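Local coordinates for protein shikimate dehydrogenase (NADP(+)) (Listeria monocytogenes, PDB 3TNL) that probably catalyses the reversible NADPH-linked reduction of 3-dehydroshikimate to shikimate, a step of chorismate and aromatic amino acid biosynthesis, at residues T102-H105 with K106-K110; I169-Q172 with A173-G177; T245-S249 with A250-R254; K303-V307 with D308-E312. All coordinates share one frame; numbering follows the deposited sequence. Where two conformers were deposited one is given.

Contact 1: T102-H105 with K106-K110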
# COMPACT_ATOMS: atom_id res chain seq x y z
N THR B 102 -19.49 -6.20 8.50
CA THR B 102 -20.13 -7.35 9.14
C THR B 102 -19.68 -8.72 8.61
O THR B 102 -20.00 -9.73 9.21
CB THR B 102 -21.65 -7.24 9.10
OG1 THR B 102 -22.10 -7.30 7.75
CG2 THR B 102 -22.12 -5.96 9.73
N ASN B 103 -18.94 -8.75 7.50
CA ASN B 103 -18.45 -10.01 6.95
C ASN B 103 -17.00 -10.34 7.26
O ASN B 103 -16.61 -11.49 7.28
CB ASN B 103 -18.55 -10.01 5.41
CG ASN B 103 -19.97 -10.15 4.88
OD1 ASN B 103 -20.86 -10.60 5.58
ND2 ASN B 103 -20.16 -9.80 3.61
N ILE B 104 -16.21 -9.32 7.58
CA ILE B 104 -14.74 -9.51 7.67
C ILE B 104 -14.30 -10.43 8.78
O ILE B 104 -13.28 -11.08 8.65
CB ILE B 104 -13.96 -8.18 7.65
CG1 ILE B 104 -12.47 -8.42 7.33
CG2 ILE B 104 -14.16 -7.42 8.94
CD1 ILE B 104 -11.65 -7.11 7.22
N HIS B 105 -15.09 -10.53 9.86
CA HIS B 105 -14.72 -11.39 10.96
C HIS B 105 -14.41 -12.80 10.48
O HIS B 105 -13.60 -13.48 11.10
CB HIS B 105 -15.81 -11.46 12.03
CG HIS B 105 -17.05 -12.16 11.56
ND1 HIS B 105 -18.05 -11.51 10.86
CD2 HIS B 105 -17.42 -13.46 11.63
CE1 HIS B 105 -18.99 -12.39 10.55
NE2 HIS B 105 -18.62 -13.57 10.99
N LYS B 106 -15.05 -13.25 9.40
CA LYS B 106 -14.82 -14.58 8.82
C LYS B 106 -13.35 -14.86 8.50
O LYS B 106 -12.89 -16.01 8.52
CB LYS B 106 -15.56 -14.73 7.46
CG LYS B 106 -17.09 -14.53 7.42
CD LYS B 106 -17.54 -14.50 5.91
CE LYS B 106 -18.91 -13.84 5.66
NZ LYS B 106 -20.07 -14.57 6.21
N TYR B 107 -12.63 -13.79 8.18
CA TYR B 107 -11.27 -13.87 7.71
C TYR B 107 -10.24 -13.43 8.73
O TYR B 107 -9.05 -13.38 8.40
CB TYR B 107 -11.12 -13.02 6.42
CG TYR B 107 -12.18 -13.36 5.41
CD1 TYR B 107 -12.33 -14.67 4.98
CD2 TYR B 107 -13.04 -12.40 4.89
CE1 TYR B 107 -13.30 -15.01 4.07
CE2 TYR B 107 -14.03 -12.74 3.96
CZ TYR B 107 -14.14 -14.06 3.59
OH TYR B 107 -15.09 -14.46 2.67
N LEU B 108 -10.69 -13.12 9.95
CA LEU B 108 -9.81 -12.69 11.03
C LEU B 108 -9.59 -13.81 12.02
O LEU B 108 -10.22 -14.89 11.93
CB LEU B 108 -10.40 -11.46 11.71
CG LEU B 108 -10.79 -10.27 10.81
CD1 LEU B 108 -11.30 -9.09 11.65
CD2 LEU B 108 -9.62 -9.83 9.91
N ASP B 109 -8.71 -13.59 12.97
CA ASP B 109 -8.36 -14.61 13.95
C ASP B 109 -8.93 -14.34 15.33
O ASP B 109 -9.25 -15.31 16.07
CB ASP B 109 -6.84 -14.72 14.04
CG ASP B 109 -6.22 -14.98 12.69
OD1 ASP B 109 -6.66 -15.97 12.04
OD2 ASP B 109 -5.32 -14.23 12.26
N LYS B 110 -9.06 -13.07 15.72
CA LYS B 110 -9.56 -12.68 17.03
C LYS B 110 -10.39 -11.41 16.91
O LYS B 110 -10.23 -10.64 15.96
CB LYS B 110 -8.40 -12.38 17.99
CG LYS B 110 -7.52 -13.57 18.35
CD LYS B 110 -6.51 -13.18 19.44
CE LYS B 110 -5.72 -14.39 19.91
NZ LYS B 110 -6.61 -15.41 20.56

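Contact 2: I169-Q172 with A173-G177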
# COMPACT_ATOMS: atom_id res chain seq x y z
N ILE B 169 -22.82 2.53 18.59
CA ILE B 169 -22.99 3.47 19.68
C ILE B 169 -23.80 2.84 20.80
O ILE B 169 -23.44 2.96 21.98
CB ILE B 169 -23.68 4.78 19.19
CG1 ILE B 169 -22.72 5.62 18.37
CG2 ILE B 169 -24.20 5.64 20.40
CD1 ILE B 169 -23.40 6.70 17.53
N CYS B 170 -24.89 2.17 20.45
CA CYS B 170 -25.74 1.56 21.50
C CYS B 170 -24.99 0.50 22.30
O CYS B 170 -25.04 0.51 23.53
CB CYS B 170 -27.00 0.95 20.93
SG CYS B 170 -28.24 2.11 20.34
N ILE B 171 -24.32 -0.42 21.58
CA ILE B 171 -23.57 -1.50 22.22
C ILE B 171 -22.48 -0.93 23.08
O ILE B 171 -22.36 -1.26 24.25
CB ILE B 171 -22.95 -2.44 21.16
CG1 ILE B 171 -24.06 -3.22 20.45
CG2 ILE B 171 -21.98 -3.44 21.80
CD1 ILE B 171 -24.83 -4.12 21.36
N GLN B 172 -21.69 -0.04 22.50
CA GLN B 172 -20.55 0.55 23.26
C GLN B 172 -21.03 1.33 24.50
O GLN B 172 -20.46 1.25 25.59
CB GLN B 172 -19.64 1.46 22.42
CG GLN B 172 -18.32 1.65 23.11
CD GLN B 172 -17.52 0.35 23.17
OE1 GLN B 172 -17.22 -0.25 22.13
NE2 GLN B 172 -17.18 -0.10 24.38
N ALA B 173 -22.12 2.08 24.33
CA ALA B 173 -22.67 2.86 25.44
C ALA B 173 -23.06 1.89 26.57
O ALA B 173 -22.74 2.14 27.73
CB ALA B 173 -23.89 3.67 24.98
N ALA B 174 -23.71 0.78 26.22
CA ALA B 174 -24.12 -0.23 27.22
C ALA B 174 -22.90 -0.87 27.91
O ALA B 174 -22.89 -1.02 29.14
CB ALA B 174 -24.95 -1.30 26.59
N LEU B 175 -21.90 -1.24 27.11
CA LEU B 175 -20.65 -1.80 27.67
C LEU B 175 -19.94 -0.79 28.56
O LEU B 175 -19.29 -1.19 29.54
CB LEU B 175 -19.71 -2.26 26.54
CG LEU B 175 -20.17 -3.47 25.73
CD1 LEU B 175 -19.31 -3.69 24.53
CD2 LEU B 175 -20.25 -4.75 26.61
N ASP B 176 -20.03 0.51 28.28
CA ASP B 176 -19.37 1.55 29.04
C ASP B 176 -20.14 2.01 30.29
O ASP B 176 -19.67 2.89 31.01
CB ASP B 176 -19.13 2.78 28.16
CG ASP B 176 -18.09 2.54 27.07
OD1 ASP B 176 -17.65 1.39 26.87
OD2 ASP B 176 -17.78 3.54 26.39
N GLY B 177 -21.33 1.52 30.51
CA GLY B 177 -22.06 1.87 31.72
C GLY B 177 -23.25 2.80 31.63
O GLY B 177 -23.72 3.27 32.66

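Contact 3: T245-S249 with A250-R254. With NAD (nicotinamide-adenine-dinucleotide), chain H.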
# COMPACT_ATOMS: atom_id res chain seq x y z
N THR B 245 -35.75 16.71 9.81
CA THR B 245 -35.54 16.19 11.15
C THR B 245 -36.58 15.11 11.49
O THR B 245 -37.66 15.10 10.92
CB THR B 245 -35.57 17.34 12.19
OG1 THR B 245 -35.24 16.79 13.47
CG2 THR B 245 -36.93 18.04 12.26
N LEU B 246 -36.18 14.19 12.37
CA LEU B 246 -37.10 13.20 12.96
C LEU B 246 -37.72 13.69 14.29
O LEU B 246 -38.57 13.02 14.83
CB LEU B 246 -36.39 11.89 13.19
CG LEU B 246 -35.92 11.17 11.92
CD1 LEU B 246 -35.10 9.93 12.28
CD2 LEU B 246 -37.10 10.84 10.95
N LEU B 247 -37.35 14.87 14.79
CA LEU B 247 -37.92 15.36 16.06
C LEU B 247 -39.33 15.89 15.81
O LEU B 247 -39.49 16.80 14.98
CB LEU B 247 -37.08 16.49 16.63
CG LEU B 247 -37.57 17.10 17.95
CD1 LEU B 247 -37.42 16.08 19.08
CD2 LEU B 247 -36.80 18.40 18.22
N PRO B 248 -40.35 15.36 16.52
CA PRO B 248 -41.70 15.82 16.24
C PRO B 248 -42.04 17.22 16.74
O PRO B 248 -42.76 17.94 16.08
CB PRO B 248 -42.59 14.77 16.96
CG PRO B 248 -41.76 13.57 17.04
CD PRO B 248 -40.37 14.08 17.26
N SER B 249 -41.52 17.58 17.91
CA SER B 249 -41.88 18.82 18.55
C SER B 249 -40.74 19.38 19.40
O SER B 249 -40.09 18.65 20.16
CB SER B 249 -43.10 18.53 19.44
OG SER B 249 -43.63 19.72 19.99
N ALA B 250 -40.53 20.69 19.27
CA ALA B 250 -39.49 21.38 20.02
C ALA B 250 -39.71 21.25 21.53
O ALA B 250 -38.73 21.19 22.30
CB ALA B 250 -39.38 22.88 19.60
N ASP B 251 -40.98 21.15 21.95
CA ASP B 251 -41.31 21.07 23.38
C ASP B 251 -40.99 19.71 24.00
O ASP B 251 -41.20 19.51 25.21
CB ASP B 251 -42.76 21.48 23.65
CG ASP B 251 -43.76 20.49 23.10
OD1 ASP B 251 -44.98 20.80 23.16
OD2 ASP B 251 -43.42 19.39 22.64
N MET B 252 -40.43 18.80 23.21
CA MET B 252 -39.92 17.53 23.73
C MET B 252 -38.51 17.75 24.31
O MET B 252 -37.99 16.91 25.07
CB MET B 252 -39.87 16.39 22.69
CG MET B 252 -41.20 15.99 22.26
SD MET B 252 -41.09 14.70 21.05
CE MET B 252 -42.85 14.32 20.82
N LEU B 253 -37.88 18.89 23.99
CA LEU B 253 -36.54 19.22 24.45
C LEU B 253 -36.64 20.14 25.68
O LEU B 253 -37.70 20.68 25.98
CB LEU B 253 -35.75 19.88 23.32
CG LEU B 253 -35.76 19.20 21.96
CD1 LEU B 253 -34.82 19.93 20.97
CD2 LEU B 253 -35.32 17.78 22.07
N ARG B 254 -35.53 20.29 26.40
CA ARG B 254 -35.42 21.16 27.57
C ARG B 254 -33.99 21.63 27.65
O ARG B 254 -33.09 20.97 27.13
CB ARG B 254 -35.85 20.46 28.85
CG ARG B 254 -34.93 19.27 29.24
CD ARG B 254 -35.49 18.46 30.37
NE ARG B 254 -34.52 17.47 30.82
CZ ARG B 254 -34.27 16.32 30.19
NH1 ARG B 254 -34.88 16.01 29.06
NH2 ARG B 254 -33.34 15.52 30.71
PA NAD H . -27.01 2.82 7.81
O1A NAD H . -27.37 2.81 6.32
O2A NAD H . -26.26 1.63 8.37
O5B NAD H . -28.35 3.12 8.66
C5B NAD H . -29.32 4.11 8.30
C4B NAD H . -30.23 4.40 9.50
O4B NAD H . -31.04 5.55 9.22
C3B NAD H . -31.25 3.30 9.74
O3B NAD H . -31.56 3.27 11.15
C2B NAD H . -32.48 3.74 8.98
O2B NAD H . -33.69 3.24 9.53
C1B NAD H . -32.41 5.24 9.17
N9A NAD H . -33.07 6.08 8.16
C8A NAD H . -32.59 6.33 6.92
N7A NAD H . -33.42 7.19 6.29
C5A NAD H . -34.44 7.53 7.12
C6A NAD H . -35.56 8.33 7.08
N6A NAD H . -35.83 9.05 5.99
N1A NAD H . -36.36 8.44 8.16
C2A NAD H . -36.10 7.72 9.29
N3A NAD H . -35.03 6.91 9.41
C4A NAD H . -34.18 6.79 8.36
O3 NAD H . -26.19 4.17 8.04
PN NAD H . -24.99 4.43 9.07
O1N NAD H . -23.67 3.96 8.53
O2N NAD H . -25.43 4.01 10.48
O5D NAD H . -24.84 6.03 9.05
C5D NAD H . -25.91 6.83 9.53
C4D NAD H . -25.34 8.23 9.64
O4D NAD H . -24.19 8.20 10.51
C3D NAD H . -24.85 8.74 8.30
O3D NAD H . -25.34 10.07 8.11
C2D NAD H . -23.34 8.72 8.41
O2D NAD H . -22.70 9.70 7.56
C1D NAD H . -23.14 8.97 9.90
N1N NAD H . -21.88 8.51 10.48
C2N NAD H . -21.07 9.38 11.11
C3N NAD H . -19.88 8.96 11.69
C7N NAD H . -18.96 9.91 12.39
O7N NAD H . -17.80 9.54 12.51
N7N NAD H . -19.44 11.08 12.87
C4N NAD H . -19.52 7.61 11.61
C5N NAD H . -20.37 6.72 10.96
C6N NAD H . -21.56 7.19 10.39

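Contact 4: K303-V307 with D308-E312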
# COMPACT_ATOMS: atom_id res chain seq x y z
N LYS B 303 1.33 4.96 19.48
CA LYS B 303 1.61 6.34 19.78
C LYS B 303 0.26 7.06 19.74
O LYS B 303 -0.66 6.66 19.07
CB LYS B 303 2.63 6.94 18.86
CG LYS B 303 3.95 6.18 18.99
CD LYS B 303 5.12 6.98 18.57
CE LYS B 303 6.40 6.16 18.70
NZ LYS B 303 7.63 6.94 18.52
N GLU B 304 0.17 8.12 20.52
CA GLU B 304 -1.04 8.91 20.61
C GLU B 304 -1.18 9.86 19.43
O GLU B 304 -0.25 10.61 19.13
CB GLU B 304 -0.97 9.74 21.91
CG GLU B 304 -2.19 10.56 22.22
CD GLU B 304 -2.13 11.21 23.60
OE1 GLU B 304 -1.05 11.21 24.24
OE2 GLU B 304 -3.18 11.74 24.03
N MET B 305 -2.34 9.86 18.77
CA MET B 305 -2.61 10.81 17.66
C MET B 305 -2.81 12.21 18.20
O MET B 305 -3.47 12.36 19.20
CB MET B 305 -3.90 10.42 16.89
CG MET B 305 -4.40 11.51 15.89
SD MET B 305 -5.99 11.18 15.03
CE MET B 305 -5.43 9.89 14.18
N PRO B 306 -2.25 13.23 17.52
CA PRO B 306 -2.43 14.64 17.95
C PRO B 306 -3.76 15.18 17.40
O PRO B 306 -3.79 15.81 16.34
CB PRO B 306 -1.23 15.34 17.32
CG PRO B 306 -0.94 14.54 16.10
CD PRO B 306 -1.28 13.12 16.42
N VAL B 307 -4.86 14.91 18.13
CA VAL B 307 -6.21 15.20 17.66
C VAL B 307 -6.50 16.67 17.38
O VAL B 307 -7.14 17.01 16.37
CB VAL B 307 -7.30 14.58 18.62
CG1 VAL B 307 -8.69 15.12 18.27
CG2 VAL B 307 -7.27 13.04 18.57
N ASP B 308 -6.04 17.55 18.26
CA ASP B 308 -6.24 18.98 18.09
C ASP B 308 -5.54 19.45 16.81
O ASP B 308 -6.09 20.26 16.05
CB ASP B 308 -5.70 19.73 19.30
CG ASP B 308 -6.42 19.36 20.59
OD1 ASP B 308 -7.52 18.77 20.52
OD2 ASP B 308 -5.89 19.67 21.68
N TYR B 309 -4.34 18.93 16.57
CA TYR B 309 -3.58 19.27 15.37
C TYR B 309 -4.36 18.83 14.13
O TYR B 309 -4.52 19.61 13.20
CB TYR B 309 -2.17 18.65 15.41
CG TYR B 309 -1.41 18.77 14.10
CD1 TYR B 309 -1.42 17.73 13.17
CD2 TYR B 309 -0.69 19.93 13.80
CE1 TYR B 309 -0.73 17.83 11.97
CE2 TYR B 309 0.01 20.04 12.59
CZ TYR B 309 -0.03 18.99 11.68
OH TYR B 309 0.66 19.09 10.50
N ILE B 310 -4.87 17.59 14.14
CA ILE B 310 -5.65 17.09 13.02
C ILE B 310 -6.94 17.91 12.80
O ILE B 310 -7.30 18.24 11.66
CB ILE B 310 -5.97 15.56 13.19
CG1 ILE B 310 -4.66 14.76 13.18
CG2 ILE B 310 -6.93 15.05 12.11
CD1 ILE B 310 -3.77 14.96 11.91
N LYS B 311 -7.64 18.23 13.87
CA LYS B 311 -8.86 19.01 13.74
C LYS B 311 -8.58 20.33 13.05
O LYS B 311 -9.34 20.77 12.20
CB LYS B 311 -9.50 19.28 15.11
CG LYS B 311 -10.83 20.02 15.02
CD LYS B 311 -11.57 20.07 16.36
CE LYS B 311 -10.83 20.87 17.40
NZ LYS B 311 -11.62 20.97 18.67
N GLU B 312 -7.46 20.96 13.41
CA GLU B 312 -7.08 22.24 12.80
C GLU B 312 -6.73 22.13 11.30
O GLU B 312 -7.04 23.03 10.53
CB GLU B 312 -5.93 22.89 13.58
CG GLU B 312 -5.48 24.26 13.03
CD GLU B 312 -6.57 25.36 13.06
OE1 GLU B 312 -7.58 25.23 13.79
OE2 GLU B 312 -6.39 26.38 12.35

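Contact 1: T102-H105 with K106-K110
Three successive i to i+3 backbone bonds wind residues 103 to 108 into a 3-10 turn: Lys106 N to Asn103 O, Tyr107 N to Ile104 O and Leu108 N to His105 O. The Tyr107 N to Ile104 O bond is the shortest, at 2.8 Å. Lys106 runs alongside Asn103, and both side chains point the same way. Lys106 CG lies 3.1 Å from Asn103 O, and Lys106 CE 3.8 Å from Asn103 OD1. Nearer its root, Lys106 CG sits over one face of the His105 ring, 4.3 Å from the centroid. This is a CH-pi contact. The ring can lie there because His105 CG is placed between the backbone N and the carbonyl carbon (chi1 68°). Lys106 CG thus meets the imidazole, and CE the amide oxygen of Asn103. On the inner side Ile104 CG1 meets Leu108 CD2 at 4.1 Å, and Leu108 CG rests 3.4 Å from Ile104 O. Ile104 is buried against Trp94 and Val96, while Tyr107 packs on helix 79-88. Arg87 of that helix bonds Tyr107 O and forms a salt bridge with Asp109. The turn belongs to the substrate-binding domain, in the loop from strand 93-96 to strand 110-111, just after Lys101, the probable catalytic proton acceptor.

Contact 2: I169-Q172 with A173-G177
Asp176 N donates to Gln172 O at 2.8 Å, and the side chains of the same two residues are joined by a second bond. This is the C-terminal end of helix 164-175, the helix that follows strand 156-160 in the Rossmann-type nucleotide-binding fold. It lies in the beta-alpha-beta unit made with strands 156-160 and 180-185. Further i to i+4 bonds run from Ala173 N to Ile169 O, from Ala174 N to Cys170 O and from Leu175 N to Ile171 O. Beyond them Gly177 has a positive phi and closes the helix with a Schellman motif, in which Gly177 N bonds Ala174 O. Ile171 and Leu175 lie side by side one turn apart; in the conformer given, one of two for Ile171, its CG2 lies 3.8 Å from CD1 of Leu175. Both rest on helix 113-118, through Leu117, Val118 and Ala114. On another face, Ile169, Cys170 and Ala173 pack on Met157 and Ile159 of strand 156-160. Ile169 also touches Val262, a probable NADP(+)-binding residue. Gln172 bends at chi2 (67°), which turns its amide along the helix toward Asp176. Gln172 NE2 donates to Asp176 OD1 at 2.9 Å in a nearly straight bond (170°). The acceptor lies close to the amide plane, and the donor meets OD1 on its syn side, 30° out of the carboxylate plane.

Contact 3: T245-S249 with A250-R254
In the conformer given, one of two for Ser249, its OG donates to Asp251 OD2 at 2.7 Å, and the backbone closes over the same residues with Met252 N bonded to Ser249 O at 3.1 Å. The hydroxyl approaches from above the carboxylate plane, 72° out of it. Two torsions bring the groups together. Ser249 OG is anti to its backbone N (chi1 -173°), and Asp251 CG stands between backbone N and carbonyl carbon (chi1 68°). The apolar contacts come from the neighbours of this pair. Leu247 and Leu253 reach toward each other tip to tip, with CD2 of Leu247 3.7 Å from CD1 of Leu253. Pro248 and Met252 cross at about a right angle. The extended Met252 chain brings CE to 3.9 Å from Pro248 CB, and its SD to the same distance from Pro248 CD. A second backbone bond, Leu253 N to Ala250 O, continues the short 3-10 turn 250-252.

Farther out, Arg221 of helix 217-226 forms a salt bridge with Asp251 OD2. Pro248 packs on His217 and Leu220 of that helix. Leu247 and Ala250 rest on Ile274 of helix 270-277. Upstream, Thr245 OG1 accepts from Leu247 N at 3.1 Å, an ST turn. Between them Leu246 puts CD2 3.7 Å from C2A of the NAD adenine, in apolar contact. In this conformer of Ser249, Asp251 OD2 is met by a hydroxyl as well as by the guanidinium of Arg221. These partners would be expected to favour the ionised carboxylate, while the leucine upstream offers the adenine van der Waals contact.

Contact 4: K303-V307 with D308-E312
Pro306 meets Tyr309 at the start of helix 307-313, where the proline is the N-cap residue and the centre of an inverse gamma turn. Its CB lies 3.9 Å from Tyr309 CB. Its carbonyl opens the helix: Ile310 N donates to Pro306 O at 3.0 Å. Lys311 N follows with a bond to Val307 O at 2.8 Å.

Ile310 can be traced outward from the helix. Its CB sits near two carbonyls, 3.7 Å from Val307 O and 3.8 Å from Pro306 O. CG1 is anti to the carbonyl carbon (chi1 -64°), which swings it back toward the N-terminal end of the helix. There it lies 3.4 Å from Pro306 O. Beyond CG1, the side chain as a whole packs on Leu290 of helix 286-301 and on Met55 and Glu58 of helix 52-63. Met305 reaches the same region and touches Phe297 and His56. Val307 turns to Trp291 and Ala294.

Tyr309 leaves in another direction. Its CB touches the proline, but the ring leads away and the side chain packs on Lys62. These side chains pack the start of the last helix against helices 286-301 and 52-63. At the far end Glu312 OE2 forms a salt bridge with Lys28 of the second subunit. Within the turn itself, a second apolar contact joins Met305 SD to Ile310 CG1 at 4.2 Å.

The four contacts follow one another along the chain, and none nests in or crosses another. Each is local: contacts 1 and 3 close short 3-10 turns, contact 2 spans the last turns of a helix, and contact 4 the first turn of one. Contact 1 lies between strands 93-96 and 110-111 of the mixed sheet. Contact 2 ends helix 164-175, which links strands 156-160 and 180-185 of the parallel Rossmann-type sheet. Contact 3 lies between strands 229-232 and 258-261, on the opposite side of the chain's centre from contact 1. Contact 4 starts the last helix, which packs back on helix 52-63 and thus joins late and early parts of the chain.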